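Local coordinates for intracellular protein transport protein USO1 (Saccharomyces cerevisiae S288c, PDB 6LSU), which is required for protein transport from the endoplasmic reticulum to the Golgi complex, this chain being the globular head of a dimeric tether with a long coiled-coil tail, at residues G245-S250 and S288-Q293; M365-E370 and L431-M436; N513-F518 and P697-S702; D599-K604 and K641-P646. One frame throughout, in Å; residues are numbered along the deposited sequence.

Contacts 1, 2 and 3 follow one another along the globular head, a helical chain of ARM repeats, and none involves a bound ligand. Contact 1 joins loops of ARM 4 and ARM 5, and contact 2 lies about 29 Å further on, centre to centre, where two helices end in ARM 6 to 8. Contacts 2 and 3 come closest, with centres about 23 Å apart and nearest atoms about 6 Å apart; helix 514-528 of contact 3 also touches residues of contact 2. Contact 4 bridges residues that fall in sequence between the segments of contact 3, its centre about 30 Å away. Contacts 1 and 4 lie on opposite sides of the chain's centre, about 62 Å apart between centres.

Contact 1: G245-S250 and S288-Q293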
loop_
_atom_site.group_PDB
_atom_site.type_symbol
_atom_site.label_atom_id
_atom_site.label_comp_id
_atom_site.label_asym_id
_atom_site.label_seq_id
_atom_site.Cartn_x
_atom_site.Cartn_y
_atom_site.Cartn_z
ATOM N N GLY A 245 -0.339 -15.139 -20.759
ATOM C CA GLY A 245 0.292 -16.021 -19.763
ATOM C C GLY A 245 0.083 -15.576 -18.334
ATOM O O GLY A 245 0.874 -15.975 -17.486
ATOM N N GLY A 246 -0.934 -14.767 -18.061
ATOM C CA GLY A 246 -1.288 -14.364 -16.691
ATOM C C GLY A 246 -0.161 -13.591 -16.028
ATOM O O GLY A 246 0.518 -12.770 -16.691
ATOM N N LEU A 247 0.072 -13.852 -14.751
ATOM C CA LEU A 247 1.171 -13.225 -13.976
ATOM C C LEU A 247 2.481 -13.318 -14.762
ATOM O O LEU A 247 3.313 -12.353 -14.665
ATOM C CB LEU A 247 1.284 -13.914 -12.620
ATOM C CG LEU A 247 0.698 -13.136 -11.441
ATOM C CD1 LEU A 247 -0.510 -12.288 -11.820
ATOM C CD2 LEU A 247 0.367 -14.067 -10.297
ATOM N N ARG A 248 2.668 -14.394 -15.539
ATOM C CA ARG A 248 3.914 -14.584 -16.332
ATOM C C ARG A 248 3.902 -13.755 -17.621
ATOM O O ARG A 248 4.932 -13.705 -18.273
ATOM C CB ARG A 248 4.154 -16.073 -16.577
ATOM C CG ARG A 248 4.491 -16.812 -15.289
ATOM C CD ARG A 248 4.622 -18.304 -15.451
ATOM N NE ARG A 248 3.362 -18.951 -15.094
ATOM C CZ ARG A 248 3.245 -20.143 -14.518
ATOM N NH1 ARG A 248 4.315 -20.863 -14.221
ATOM N NH2 ARG A 248 2.045 -20.614 -14.230
ATOM N N GLY A 249 2.809 -13.080 -17.988
ATOM C CA GLY A 249 2.907 -11.989 -18.983
ATOM C C GLY A 249 3.919 -10.946 -18.513
ATOM O O GLY A 249 4.354 -10.974 -17.330
ATOM N N SER A 250 4.385 -10.072 -19.366
ATOM C CA SER A 250 5.263 -9.008 -18.858
ATOM C C SER A 250 4.454 -7.703 -18.871
ATOM O O SER A 250 3.408 -7.671 -18.094
ATOM C CB SER A 250 6.598 -9.028 -19.558
ATOM O OG SER A 250 6.495 -8.502 -20.867
ATOM N N SER A 288 -3.957 -16.954 -8.005
ATOM C CA SER A 288 -3.666 -18.314 -7.489
ATOM C C SER A 288 -2.548 -18.945 -8.326
ATOM O O SER A 288 -1.958 -19.937 -7.869
ATOM C CB SER A 288 -4.897 -19.191 -7.432
ATOM O OG SER A 288 -5.024 -19.944 -8.628
ATOM N N GLU A 289 -2.137 -18.305 -9.416
ATOM C CA GLU A 289 -1.060 -18.828 -10.276
ATOM C C GLU A 289 0.207 -19.237 -9.525
ATOM O O GLU A 289 0.777 -20.289 -9.794
ATOM C CB GLU A 289 -0.736 -17.831 -11.369
ATOM C CG GLU A 289 -1.327 -18.260 -12.688
ATOM C CD GLU A 289 -1.507 -17.109 -13.661
ATOM O OE1 GLU A 289 -2.658 -16.993 -14.276
ATOM O OE2 GLU A 289 -0.501 -16.359 -13.805
ATOM N N PRO A 290 0.770 -18.440 -8.607
ATOM C CA PRO A 290 2.041 -18.824 -7.992
ATOM C C PRO A 290 2.000 -20.105 -7.133
ATOM O O PRO A 290 3.043 -20.569 -6.818
ATOM C CB PRO A 290 2.356 -17.653 -7.072
ATOM C CG PRO A 290 1.499 -16.539 -7.581
ATOM C CD PRO A 290 0.240 -17.191 -8.072
ATOM N N ILE A 291 0.820 -20.613 -6.783
ATOM C CA ILE A 291 0.630 -21.783 -5.878
ATOM C C ILE A 291 0.266 -23.044 -6.678
ATOM O O ILE A 291 -0.889 -23.172 -7.151
ATOM C CB ILE A 291 -0.457 -21.453 -4.863
ATOM C CG1 ILE A 291 -0.002 -20.308 -3.974
ATOM C CG2 ILE A 291 -0.848 -22.691 -4.100
ATOM C CD1 ILE A 291 -1.114 -19.313 -3.755
ATOM N N SER A 292 1.246 -23.939 -6.800
ATOM C CA SER A 292 1.189 -25.243 -7.513
ATOM C C SER A 292 2.162 -26.212 -6.834
ATOM O O SER A 292 3.345 -25.807 -6.586
ATOM C CB SER A 292 1.511 -25.101 -9.003
ATOM O OG SER A 292 0.340 -24.807 -9.747
ATOM N N GLN A 293 1.692 -27.445 -6.589
ATOM C CA GLN A 293 2.559 -28.628 -6.324
ATOM C C GLN A 293 3.468 -28.888 -7.546
ATOM O O GLN A 293 4.584 -29.418 -7.340
ATOM C CB GLN A 293 1.721 -29.867 -5.976
ATOM C CG GLN A 293 2.497 -30.893 -5.146
ATOM C CD GLN A 293 2.218 -32.347 -5.467
ATOM O OE1 GLN A 293 2.054 -32.741 -6.622
ATOM N NE2 GLN A 293 2.206 -33.179 -4.437
#
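Leu-247 and Glu-289 mark the nearest approach of two interhelical loops, with 7.1 Å between their CA atoms. Helix 233-244 ends at Gly-245 in a Schellman motif, and the chain then passes through Gly-246, also at positive phi, into a short 3-10 segment at 247-248. Opposite, Ser-288 to Ile-291 form a type I turn. The extended Glu-289 chain reaches across this gap, and the syn lone pair of OE2 accepts a bent hydrogen bond from Leu-247 N (2.7 Å, 138° at the hydrogen). Gly-246 leaves room for the carboxylate: a CB there would collide with OE1. Alongside, Leu-247 CD2 packs on Pro-290 CD at 3.8 Å, the two side chains roughly perpendicular. An alanine in place of Glu-289 would probably leave Leu-247 N without its acceptor across the contact and open a gap beside Gly-246. Arg-248 NE stays 4.8 Å from Glu-289 OE2, a modest favourable influence at most, whereas Glu-242 brings a like charge close to OE1 and may favour sharing of a proton. The contact thus ties ARM 4 to ARM 5, with Leu-247 and Pro-290 both resting on Ile-307 of helix 301-317 and Pro-290 also meeting Leu-344 of helix 337-346.

Contact 2: M365-E370 and L431-M436; sequences MVRSNE and LKAYFM
Arg-367 and Ala-433 bring the two backbones to within 4.1 Å, CA to CA, at the point where the ends of helices 354-366 and 421-435 meet. This is the closely packed side of the contact. Having only a methyl group, Ala-433 lets the other chain lie directly against its helix: Val-366 CG2 reaches Ala-433 CB at 4.0 Å, and Arg-367 CA sits 3.6 Å from Ala-433 O. The bent arginine side chain brings Arg-367 NH1 obliquely to the same methyl, 3.7 Å from Ala-433 CB. Val-366 is covered further by Ala-372 and Phe-376 of helix 370-376. A type II turn from Val-366 to Asn-369 accompanies the close approach, with Ser-368 at positive phi, and leads the chain into helix 370-376; Asn-369 is the N-cap of that helix, its OD1 accepting from Ala-372 N. The turn lies where ARM 6 passes into ARM 7 of the helical head. The solvent side is that of Ser-368, which is exposed and more sparsely packed: Ser-368 OG lies against Met-436 CG at 3.6 Å, a touch without a hydrogen bond. Met-436 has CG anti to its backbone N (chi1 -167°), and beyond CG the chain bends and runs beside that of Arg-367 in the same direction, Met-436 CE meeting Arg-367 CD at 4.1 Å; Phe-526 of helix 514-528 also touches Met-436. No hydrogen bond joins the two segments directly; instead Gln-373 NE2 donates to Ala-433 O and Met-436 O, linking helix 370-376 to the C-terminal end of helix 421-435.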
loop_
_atom_site.group_PDB
_atom_site.type_symbol
_atom_site.label_atom_id
_atom_site.label_comp_id
_atom_site.label_asym_id
_atom_site.label_seq_id
_atom_site.Cartn_x
_atom_site.Cartn_y
_atom_site.Cartn_z
ATOM N N MET A 365 -10.180 -6.785 3.364
ATOM C CA MET A 365 -11.276 -7.752 3.147
ATOM C C MET A 365 -12.099 -8.064 4.421
ATOM O O MET A 365 -13.317 -8.365 4.262
ATOM C CB MET A 365 -10.699 -9.053 2.586
ATOM C CG MET A 365 -10.024 -8.816 1.216
ATOM S SD MET A 365 -9.969 -10.372 0.374
ATOM C CE MET A 365 -8.226 -10.615 0.168
ATOM N N VAL A 366 -11.521 -8.019 5.631
ATOM C CA VAL A 366 -12.210 -8.556 6.854
ATOM C C VAL A 366 -12.468 -7.461 7.876
ATOM O O VAL A 366 -13.283 -7.652 8.765
ATOM C CB VAL A 366 -11.441 -9.702 7.500
ATOM C CG1 VAL A 366 -11.107 -10.778 6.509
ATOM C CG2 VAL A 366 -10.191 -9.221 8.174
ATOM N N ARG A 367 -11.829 -6.321 7.727
ATOM C CA ARG A 367 -11.925 -5.257 8.735
ATOM C C ARG A 367 -13.386 -4.958 9.054
ATOM O O ARG A 367 -14.084 -4.480 8.191
ATOM C CB ARG A 367 -11.241 -4.000 8.202
ATOM C CG ARG A 367 -11.198 -2.875 9.243
ATOM C CD ARG A 367 -9.965 -1.989 9.237
ATOM N NE ARG A 367 -9.403 -1.960 7.893
ATOM C CZ ARG A 367 -8.199 -2.378 7.556
ATOM N NH1 ARG A 367 -7.379 -2.813 8.472
ATOM N NH2 ARG A 367 -7.814 -2.376 6.298
ATOM N N SER A 368 -13.826 -5.194 10.271
ATOM C CA SER A 368 -15.126 -4.665 10.797
ATOM C C SER A 368 -16.365 -5.357 10.203
ATOM O O SER A 368 -17.372 -4.699 10.050
ATOM C CB SER A 368 -15.201 -3.196 10.533
ATOM O OG SER A 368 -14.966 -2.541 11.742
ATOM N N ASN A 369 -16.259 -6.630 9.846
ATOM C CA ASN A 369 -17.303 -7.403 9.142
ATOM C C ASN A 369 -17.384 -8.702 9.927
ATOM O O ASN A 369 -16.492 -9.546 9.655
ATOM C CB ASN A 369 -16.872 -7.613 7.697
ATOM C CG ASN A 369 -17.889 -8.317 6.829
ATOM O OD1 ASN A 369 -18.462 -9.354 7.204
ATOM N ND2 ASN A 369 -18.072 -7.779 5.636
ATOM N N GLU A 370 -18.303 -8.785 10.920
ATOM C CA GLU A 370 -18.563 -10.025 11.687
ATOM C C GLU A 370 -18.390 -11.247 10.760
ATOM O O GLU A 370 -17.629 -12.159 11.065
ATOM C CB GLU A 370 -19.991 -9.996 12.239
ATOM C CG GLU A 370 -20.160 -9.480 13.653
ATOM C CD GLU A 370 -21.246 -10.225 14.418
ATOM O OE1 GLU A 370 -22.052 -9.569 15.147
ATOM O OE2 GLU A 370 -21.307 -11.469 14.247
ATOM N N LEU A 431 -4.442 -8.921 12.143
ATOM C CA LEU A 431 -4.999 -9.294 13.460
ATOM C C LEU A 431 -5.919 -8.184 13.940
ATOM O O LEU A 431 -6.981 -8.505 14.592
ATOM C CB LEU A 431 -3.850 -9.511 14.464
ATOM C CG LEU A 431 -3.259 -10.918 14.453
ATOM C CD1 LEU A 431 -1.933 -10.933 15.182
ATOM C CD2 LEU A 431 -4.208 -11.920 15.084
ATOM N N LYS A 432 -5.529 -6.927 13.784
ATOM C CA LYS A 432 -6.395 -5.840 14.323
ATOM C C LYS A 432 -7.663 -5.756 13.453
ATOM O O LYS A 432 -8.688 -5.376 13.972
ATOM C CB LYS A 432 -5.609 -4.541 14.380
ATOM C CG LYS A 432 -4.476 -4.537 15.388
ATOM C CD LYS A 432 -3.908 -3.153 15.501
ATOM C CE LYS A 432 -2.529 -3.093 16.082
ATOM N NZ LYS A 432 -2.092 -1.687 16.074
ATOM N N ALA A 433 -7.568 -6.083 12.158
ATOM C CA ALA A 433 -8.692 -6.040 11.210
ATOM C C ALA A 433 -9.659 -7.168 11.625
ATOM O O ALA A 433 -10.932 -6.994 11.748
ATOM C CB ALA A 433 -8.187 -6.218 9.807
ATOM N N TYR A 434 -9.083 -8.295 11.978
ATOM C CA TYR A 434 -9.846 -9.448 12.461
ATOM C C TYR A 434 -10.639 -9.157 13.735
ATOM O O TYR A 434 -11.813 -9.590 13.910
ATOM C CB TYR A 434 -8.862 -10.560 12.674
ATOM C CG TYR A 434 -9.401 -11.741 13.409
ATOM C CD1 TYR A 434 -10.309 -12.581 12.810
ATOM C CD2 TYR A 434 -8.875 -12.099 14.642
ATOM C CE1 TYR A 434 -10.722 -13.742 13.437
ATOM C CE2 TYR A 434 -9.264 -13.268 15.276
ATOM C CZ TYR A 434 -10.204 -14.083 14.669
ATOM O OH TYR A 434 -10.652 -15.212 15.265
ATOM N N PHE A 435 -10.054 -8.440 14.673
ATOM C CA PHE A 435 -10.732 -8.213 15.963
ATOM C C PHE A 435 -11.545 -6.947 15.859
ATOM O O PHE A 435 -12.424 -6.760 16.752
ATOM C CB PHE A 435 -9.739 -8.025 17.115
ATOM C CG PHE A 435 -9.037 -9.282 17.524
ATOM C CD1 PHE A 435 -9.744 -10.387 17.958
ATOM C CD2 PHE A 435 -7.659 -9.361 17.504
ATOM C CE1 PHE A 435 -9.084 -11.568 18.288
ATOM C CE2 PHE A 435 -6.997 -10.545 17.822
ATOM C CZ PHE A 435 -7.710 -11.639 18.216
ATOM N N MET A 436 -11.279 -6.099 14.872
ATOM C CA MET A 436 -11.893 -4.735 14.867
ATOM C C MET A 436 -13.402 -4.828 15.077
ATOM O O MET A 436 -14.056 -5.547 14.293
ATOM C CB MET A 436 -11.627 -4.022 13.543
ATOM C CG MET A 436 -11.951 -2.582 13.634
ATOM S SD MET A 436 -10.664 -1.833 14.590
ATOM C CE MET A 436 -9.412 -1.709 13.295
#

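Contact 3: N513-F518 and P697-S702; sequences NPFKLF and PKVYFS
Phe-515 and Phe-518, one turn apart on helix 514-528, receive the loop 697-702 against their rings. Phe-515 CE2 touches Pro-697 CD at 3.6 Å, while Phe-515 CE1 on the other side of the same ring meets Val-699 CB at 3.9 Å. Val-699 CG1, anti to its own backbone N (chi1 171°), makes an off-centre CH-pi contact with the Phe-518 ring, 4.2 Å from its centroid. Ser-702 N lies near the plane of that ring, at its edge, 3.3 Å from Phe-518 CE1. In the helical head of Uso1 this is where the loop before helix 703-711 returns to the first turns of helix 514-528, the segments being 179 residues apart at their closest ends. An alanine at Phe-515 would probably open a gap between helix and loop, leaving Pro-697 and Val-699 without the ring they flank. Further out, an inverse gamma turn centred on Lys-698, closed by a weak bond from Val-699 N to Pro-697 O, lies between Pro-697 and Val-699, which both point to the helix. Asn-513 caps that helix, its OD1 weakly accepting from Lys-516 N. Ser-702 is the N-cap of helix 703-711: its OG bonds to Tyr-704 N and to Asp-522 OD1 on helix 514-528. Phe-421 of helix 421-435 meets both Phe-515 and Pro-697.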
loop_
_atom_site.group_PDB
_atom_site.type_symbol
_atom_site.label_atom_id
_atom_site.label_comp_id
_atom_site.label_asym_id
_atom_site.label_seq_id
_atom_site.Cartn_x
_atom_site.Cartn_y
_atom_site.Cartn_z
ATOM N N ASN A 513 15.307 -9.621 19.835
ATOM C CA ASN A 513 13.994 -9.604 19.167
ATOM C C ASN A 513 13.105 -8.587 19.877
ATOM O O ASN A 513 12.001 -8.905 20.289
ATOM C CB ASN A 513 13.382 -11.007 19.166
ATOM C CG ASN A 513 12.102 -11.084 18.368
ATOM O OD1 ASN A 513 11.683 -10.087 17.765
ATOM N ND2 ASN A 513 11.487 -12.255 18.367
ATOM N N PRO A 514 13.558 -7.344 20.095
ATOM C CA PRO A 514 12.826 -6.421 20.960
ATOM C C PRO A 514 11.348 -6.314 20.536
ATOM O O PRO A 514 10.475 -6.319 21.416
ATOM C CB PRO A 514 13.583 -5.081 20.826
ATOM C CG PRO A 514 14.385 -5.271 19.514
ATOM C CD PRO A 514 14.732 -6.740 19.483
ATOM N N PHE A 515 11.107 -6.283 19.218
ATOM C CA PHE A 515 9.792 -5.981 18.598
ATOM C C PHE A 515 8.744 -7.025 19.032
ATOM O O PHE A 515 7.544 -6.671 19.228
ATOM C CB PHE A 515 9.978 -5.811 17.086
ATOM C CG PHE A 515 10.400 -4.402 16.786
ATOM C CD1 PHE A 515 9.530 -3.378 17.051
ATOM C CD2 PHE A 515 11.646 -4.110 16.299
ATOM C CE1 PHE A 515 9.894 -2.075 16.834
ATOM C CE2 PHE A 515 12.011 -2.794 16.078
ATOM C CZ PHE A 515 11.140 -1.781 16.365
ATOM N N LYS A 516 9.167 -8.260 19.282
ATOM C CA LYS A 516 8.276 -9.251 19.936
ATOM C C LYS A 516 7.510 -8.615 21.113
ATOM O O LYS A 516 6.288 -8.874 21.282
ATOM C CB LYS A 516 9.093 -10.384 20.522
ATOM C CG LYS A 516 8.312 -11.318 21.402
ATOM C CD LYS A 516 8.982 -12.650 21.547
ATOM C CE LYS A 516 10.139 -12.605 22.527
ATOM N NZ LYS A 516 10.782 -13.942 22.580
ATOM N N LEU A 517 8.194 -7.837 21.951
ATOM C CA LEU A 517 7.520 -7.234 23.119
ATOM C C LEU A 517 6.668 -6.056 22.636
ATOM O O LEU A 517 5.562 -5.870 23.084
ATOM C CB LEU A 517 8.592 -6.813 24.115
ATOM C CG LEU A 517 8.177 -6.641 25.567
ATOM C CD1 LEU A 517 8.795 -5.365 26.077
ATOM C CD2 LEU A 517 6.684 -6.652 25.773
ATOM N N PHE A 518 7.173 -5.307 21.674
ATOM C CA PHE A 518 6.524 -4.073 21.147
ATOM C C PHE A 518 5.147 -4.405 20.546
ATOM O O PHE A 518 4.142 -3.791 20.884
ATOM C CB PHE A 518 7.433 -3.394 20.141
ATOM C CG PHE A 518 6.710 -2.268 19.438
ATOM C CD1 PHE A 518 6.494 -1.062 20.076
ATOM C CD2 PHE A 518 6.080 -2.496 18.220
ATOM C CE1 PHE A 518 5.736 -0.068 19.449
ATOM C CE2 PHE A 518 5.323 -1.513 17.614
ATOM C CZ PHE A 518 5.156 -0.293 18.219
ATOM N N PRO A 697 14.275 -0.932 12.997
ATOM C CA PRO A 697 13.405 0.200 12.707
ATOM C C PRO A 697 13.419 1.216 13.855
ATOM O O PRO A 697 13.528 0.809 14.966
ATOM C CB PRO A 697 12.035 -0.457 12.578
ATOM C CG PRO A 697 12.370 -1.860 12.129
ATOM C CD PRO A 697 13.601 -2.228 12.920
ATOM N N LYS A 698 13.258 2.501 13.532
ATOM C CA LYS A 698 13.210 3.605 14.524
ATOM C C LYS A 698 11.764 3.761 14.982
ATOM O O LYS A 698 11.129 4.857 14.728
ATOM C CB LYS A 698 13.802 4.887 13.940
ATOM C CG LYS A 698 15.285 4.797 13.620
ATOM C CD LYS A 698 15.860 6.109 13.164
ATOM C CE LYS A 698 17.310 5.989 12.750
ATOM N NZ LYS A 698 18.008 7.295 12.817
ATOM N N VAL A 699 11.282 2.701 15.641
ATOM C CA VAL A 699 9.881 2.586 16.132
ATOM C C VAL A 699 10.007 2.289 17.619
ATOM O O VAL A 699 10.591 1.210 17.959
ATOM C CB VAL A 699 9.085 1.499 15.366
ATOM C CG1 VAL A 699 7.725 1.218 15.981
ATOM C CG2 VAL A 699 8.918 1.879 13.904
ATOM N N TYR A 700 9.393 3.114 18.450
ATOM C CA TYR A 700 9.500 3.013 19.932
ATOM C C TYR A 700 8.112 2.955 20.587
ATOM O O TYR A 700 7.907 2.145 21.479
ATOM C CB TYR A 700 10.359 4.208 20.397
ATOM C CG TYR A 700 11.709 4.241 19.714
ATOM C CD1 TYR A 700 12.618 3.213 19.896
ATOM C CD2 TYR A 700 12.041 5.239 18.819
ATOM C CE1 TYR A 700 13.830 3.190 19.235
ATOM C CE2 TYR A 700 13.260 5.222 18.144
ATOM C CZ TYR A 700 14.163 4.209 18.383
ATOM O OH TYR A 700 15.363 4.174 17.747
ATOM N N PHE A 701 7.195 3.811 20.142
ATOM C CA PHE A 701 5.880 4.054 20.768
ATOM C C PHE A 701 4.753 3.441 19.927
ATOM O O PHE A 701 4.574 3.791 18.802
ATOM C CB PHE A 701 5.669 5.558 20.952
ATOM C CG PHE A 701 6.741 6.153 21.820
ATOM C CD1 PHE A 701 6.599 6.161 23.198
ATOM C CD2 PHE A 701 7.936 6.582 21.276
ATOM C CE1 PHE A 701 7.609 6.638 24.021
ATOM C CE2 PHE A 701 8.946 7.051 22.095
ATOM C CZ PHE A 701 8.781 7.088 23.465
ATOM N N SER A 702 3.982 2.545 20.523
ATOM C CA SER A 702 2.630 2.170 20.063
ATOM C C SER A 702 1.772 3.424 19.932
ATOM O O SER A 702 1.794 4.289 20.849
ATOM C CB SER A 702 1.968 1.221 20.962
ATOM O OG SER A 702 0.572 1.290 20.748
#

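Contact 4: D599-K604 and K641-P646; sequences DFLSDK and KESPFP
Phe-645 lies against Leu-601 and Lys-604, and its side chain can be traced outward. Phe-645 CB lies 3.9 Å from Leu-601 CB and close to Leu-601 O. CG is anti to the backbone N (chi1 -165°); farther out, the ring meets Lys-604. Phe-645 CD2 lies 3.6 Å from Lys-604 CG. CE2 touches both Lys-604 CG and Lys-604 CE, and at the tip Phe-645 CZ meets Lys-604 CE at 3.7 Å. The side chains of Lys-604 and Phe-645 cross at about a right angle, with CE of the lysine over the ring face. Lys-604 NZ is farther from the ring centre, so any cation-pi attraction is weak. Tyr-650 and Phe-653 pack edge-to-face with the same ring. Beside it, Pro-644 CB rests on Ser-602 CB at 3.7 Å, and Leu-601 CD1 on Ser-643 CB at 3.8 Å. No hydrogen bond crosses between the segments; Ser-602 OG turns to Asp-599 O (2.9 Å) and Ser-643 OG to Ser-640 N. Between the two segments the contact is apolar, while Ser-643 OG also bonds to Asn-598 OD1 of ARM 10; to the apolar packing the lysine probably contributes more through its methylenes than through its charge.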
loop_
_atom_site.group_PDB
_atom_site.type_symbol
_atom_site.label_atom_id
_atom_site.label_comp_id
_atom_site.label_asym_id
_atom_site.label_seq_id
_atom_site.Cartn_x
_atom_site.Cartn_y
_atom_site.Cartn_z
ATOM N N ASP A 599 -3.422 -2.371 41.928
ATOM C CA ASP A 599 -2.568 -3.569 41.783
ATOM C C ASP A 599 -1.136 -3.063 41.749
ATOM O O ASP A 599 -0.272 -3.706 42.370
ATOM C CB ASP A 599 -2.938 -4.393 40.553
ATOM C CG ASP A 599 -4.142 -5.290 40.751
ATOM O OD1 ASP A 599 -4.936 -5.033 41.690
ATOM O OD2 ASP A 599 -4.279 -6.229 39.958
ATOM N N PHE A 600 -0.911 -1.922 41.083
ATOM C CA PHE A 600 0.442 -1.335 40.913
ATOM C C PHE A 600 0.992 -0.874 42.274
ATOM O O PHE A 600 2.116 -1.273 42.635
ATOM C CB PHE A 600 0.409 -0.170 39.915
ATOM C CG PHE A 600 1.748 0.487 39.693
ATOM C CD1 PHE A 600 2.809 -0.279 39.245
ATOM C CD2 PHE A 600 1.965 1.828 39.990
ATOM C CE1 PHE A 600 4.056 0.288 39.014
ATOM C CE2 PHE A 600 3.215 2.398 39.802
ATOM C CZ PHE A 600 4.251 1.633 39.279
ATOM N N LEU A 601 0.194 -0.067 42.989
ATOM C CA LEU A 601 0.483 0.575 44.313
ATOM C C LEU A 601 0.641 -0.461 45.427
ATOM O O LEU A 601 1.096 -0.098 46.482
ATOM C CB LEU A 601 -0.663 1.518 44.684
ATOM C CG LEU A 601 -0.761 2.786 43.840
ATOM C CD1 LEU A 601 -1.875 3.665 44.329
ATOM C CD2 LEU A 601 0.517 3.566 43.805
ATOM N N SER A 602 0.246 -1.695 45.215
ATOM C CA SER A 602 0.239 -2.751 46.247
ATOM C C SER A 602 1.627 -3.359 46.378
ATOM O O SER A 602 1.702 -4.459 46.927
ATOM C CB SER A 602 -0.763 -3.832 45.903
ATOM O OG SER A 602 -0.166 -4.770 45.031
ATOM N N ASP A 603 2.677 -2.724 45.850
ATOM C CA ASP A 603 4.052 -3.273 46.023
ATOM C C ASP A 603 5.059 -2.139 46.123
ATOM O O ASP A 603 5.636 -1.788 45.066
ATOM C CB ASP A 603 4.466 -4.232 44.912
ATOM C CG ASP A 603 5.786 -4.910 45.211
ATOM O OD1 ASP A 603 6.513 -4.410 46.114
ATOM O OD2 ASP A 603 6.063 -5.940 44.553
ATOM N N LYS A 604 5.261 -1.663 47.366
ATOM C CA LYS A 604 6.107 -0.494 47.725
ATOM C C LYS A 604 7.510 -0.738 47.181
ATOM O O LYS A 604 8.131 0.260 46.754
ATOM C CB LYS A 604 6.130 -0.234 49.236
ATOM C CG LYS A 604 5.571 1.114 49.665
ATOM C CD LYS A 604 6.205 1.639 50.934
ATOM C CE LYS A 604 5.369 2.676 51.650
ATOM N NZ LYS A 604 5.752 2.739 53.081
ATOM N N LYS A 641 -8.243 6.644 48.583
ATOM C CA LYS A 641 -8.071 6.465 50.047
ATOM C C LYS A 641 -7.791 5.001 50.378
ATOM O O LYS A 641 -6.984 4.767 51.302
ATOM C CB LYS A 641 -9.353 6.826 50.789
ATOM C CG LYS A 641 -9.561 8.297 51.087
ATOM C CD LYS A 641 -11.009 8.629 51.395
ATOM C CE LYS A 641 -11.727 7.557 52.199
ATOM N NZ LYS A 641 -12.903 8.099 52.921
ATOM N N GLU A 642 -8.468 4.068 49.695
ATOM C CA GLU A 642 -8.393 2.613 50.004
ATOM C C GLU A 642 -7.536 1.889 48.955
ATOM O O GLU A 642 -7.648 0.642 48.879
ATOM C CB GLU A 642 -9.798 2.001 50.157
ATOM C CG GLU A 642 -10.279 1.878 51.610
ATOM C CD GLU A 642 -9.626 0.818 52.505
ATOM O OE1 GLU A 642 -8.531 0.296 52.170
ATOM O OE2 GLU A 642 -10.222 0.513 53.560
ATOM N N SER A 643 -6.670 2.594 48.215
ATOM C CA SER A 643 -5.578 1.938 47.448
ATOM C C SER A 643 -4.566 1.379 48.442
ATOM O O SER A 643 -4.196 2.087 49.382
ATOM C CB SER A 643 -4.852 2.843 46.471
ATOM O OG SER A 643 -5.708 3.749 45.801
ATOM N N PRO A 644 -4.002 0.173 48.184
ATOM C CA PRO A 644 -3.040 -0.464 49.084
ATOM C C PRO A 644 -1.888 0.433 49.552
ATOM O O PRO A 644 -1.456 0.281 50.653
ATOM C CB PRO A 644 -2.491 -1.623 48.240
ATOM C CG PRO A 644 -3.653 -1.987 47.361
ATOM C CD PRO A 644 -4.225 -0.638 46.979
ATOM N N PHE A 645 -1.400 1.307 48.683
ATOM C CA PHE A 645 -0.551 2.455 49.080
ATOM C C PHE A 645 -1.503 3.636 49.078
ATOM O O PHE A 645 -1.817 4.159 48.016
ATOM C CB PHE A 645 0.655 2.565 48.147
ATOM C CG PHE A 645 1.791 3.444 48.622
ATOM C CD1 PHE A 645 1.579 4.576 49.392
ATOM C CD2 PHE A 645 3.080 3.183 48.193
ATOM C CE1 PHE A 645 2.639 5.409 49.726
ATOM C CE2 PHE A 645 4.129 4.010 48.540
ATOM C CZ PHE A 645 3.917 5.130 49.301
ATOM N N PRO A 646 -2.040 4.029 50.254
ATOM C CA PRO A 646 -3.052 5.079 50.335
ATOM C C PRO A 646 -2.609 6.341 49.613
ATOM O O PRO A 646 -1.423 6.572 49.613
ATOM C CB PRO A 646 -3.187 5.314 51.839
ATOM C CG PRO A 646 -2.937 3.933 52.384
ATOM C CD PRO A 646 -1.734 3.478 51.586
#